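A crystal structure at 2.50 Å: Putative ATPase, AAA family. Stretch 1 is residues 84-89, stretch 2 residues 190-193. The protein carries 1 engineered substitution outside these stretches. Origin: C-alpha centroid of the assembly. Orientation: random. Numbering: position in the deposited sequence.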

# COMPACT_ATOMS: atom_id res chain seq x y z
N GLY B 84 12.66 0.37 8.83
CA GLY B 84 12.25 1.76 9.14
C GLY B 84 12.22 2.63 7.92
O GLY B 84 11.81 2.17 6.83
N LEU B 85 12.68 3.88 8.05
CA LEU B 85 12.70 4.78 6.90
C LEU B 85 13.77 4.44 5.83
O LEU B 85 14.03 5.23 4.91
CB LEU B 85 12.84 6.23 7.38
CG LEU B 85 11.86 6.56 8.50
CD1 LEU B 85 12.25 7.88 9.03
CD2 LEU B 85 10.47 6.62 7.94
N ALA B 86 14.41 3.29 5.95
CA ALA B 86 15.25 2.84 4.82
C ALA B 86 14.27 2.45 3.70
O ALA B 86 14.56 2.60 2.51
CB ALA B 86 16.16 1.68 5.22
N ASP B 87 13.10 1.94 4.10
CA ASP B 87 12.00 1.62 3.19
C ASP B 87 10.68 1.64 3.98
O ASP B 87 10.24 0.61 4.51
CB ASP B 87 12.24 0.27 2.50
CG ASP B 87 11.06 -0.18 1.61
OD1 ASP B 87 10.16 0.63 1.29
OD2 ASP B 87 10.99 -1.38 1.25
N PRO B 88 10.03 2.80 4.04
CA PRO B 88 8.85 2.86 4.88
C PRO B 88 7.68 2.06 4.30
O PRO B 88 6.65 1.95 4.93
CB PRO B 88 8.53 4.36 4.94
CG PRO B 88 9.16 4.94 3.70
CD PRO B 88 10.26 4.05 3.26
N ASN B 89 7.83 1.49 3.11
CA ASN B 89 6.80 0.60 2.57
C ASN B 89 6.82 -0.79 3.25
O ASN B 89 5.83 -1.55 3.25
CB ASN B 89 6.96 0.51 1.04
CG ASN B 89 5.78 -0.19 0.36
OD1 ASN B 89 4.64 0.26 0.44
ND2 ASN B 89 6.06 -1.30 -0.32
N GLY B 190 19.13 4.88 2.36
CA GLY B 190 17.96 4.57 1.50
C GLY B 190 16.97 5.72 1.28
O GLY B 190 17.35 6.85 0.87
N TRP B 191 15.70 5.45 1.54
CA TRP B 191 14.66 6.44 1.30
C TRP B 191 14.81 7.68 2.22
O TRP B 191 14.58 8.81 1.80
CB TRP B 191 13.29 5.77 1.45
CG TRP B 191 12.12 6.69 1.24
CD1 TRP B 191 11.43 6.90 0.07
CD2 TRP B 191 11.46 7.48 2.24
NE1 TRP B 191 10.38 7.77 0.29
CE2 TRP B 191 10.39 8.15 1.60
CE3 TRP B 191 11.67 7.68 3.59
CZ2 TRP B 191 9.55 9.04 2.29
CZ3 TRP B 191 10.81 8.56 4.27
CH2 TRP B 191 9.78 9.22 3.62
N GLU B 192 15.20 7.46 3.49
CA GLU B 192 15.44 8.57 4.41
C GLU B 192 16.52 9.56 3.88
O GLU B 192 16.35 10.77 4.01
CB GLU B 192 15.68 8.10 5.87
CG GLU B 192 16.80 7.10 6.07
CD GLU B 192 17.06 6.76 7.54
OE1 GLU B 192 16.39 7.30 8.46
OE2 GLU B 192 17.95 5.91 7.80
N LYS B 193 17.60 9.05 3.28
CA LYS B 193 18.63 9.92 2.65
C LYS B 193 18.08 10.98 1.67
O LYS B 193 18.31 12.19 1.82
CB LYS B 193 19.68 9.08 1.91

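Three residues carry most of this contact: Trp191 and Glu192, in the first turn of a helix, and Leu85, in a short 3-10 segment more than a hundred residues earlier in the chain. Of the 286 Å² buried between the stretches, Trp191 accounts for 78 Å², Leu85 for 70 Å² and Glu192 for 45 Å². The rule that joins them is economical. A helix begins with amide groups that have no carbonyl partner within the helix, and here two of them are paid for by the other stretch. Trp191 N donates to Ala86 O at 3.2 Å, nearly straight at 170°, and Glu192 N donates to Leu85 O at 2.9 Å with a more bent angle of 131°. Because both acceptors are backbone carbonyls, the polar part of the joint depends on the shape of the turn, which is itself tied by Asp87 N to Gly84 O at 3.0 Å.

Side chains add apolar contacts beside these bonds. Trp191, with chi1 in t, lays its indole against Pro88, whose CG sits 3.8 Å from the centroid of the six-membered ring and only 16° off its normal, a CH-pi contact over the face. The compact, puckered ring of proline offers CG to the broad aromatic face. Leu85, buried like Pro88, adds a methyl, CD2 lying 4.2 Å from Trp191 CZ3, while its carbonyl oxygen lies at the ring's edge. Leu85 also meets Glu192 through aliphatic carbon, CB to CB at 3.7 Å; Glu192 is buried, and both its carboxylate oxygens are hydrogen-bonded elsewhere in the structure.

At Gly190 the lack of a side chain leaves room for the close approach, 4.6 Å between the CA atoms of Ala86 and Gly190: a CB would fall 2.8 Å from Ala86 O, a clash. Ala86 points its methyl away and contributes through its backbone.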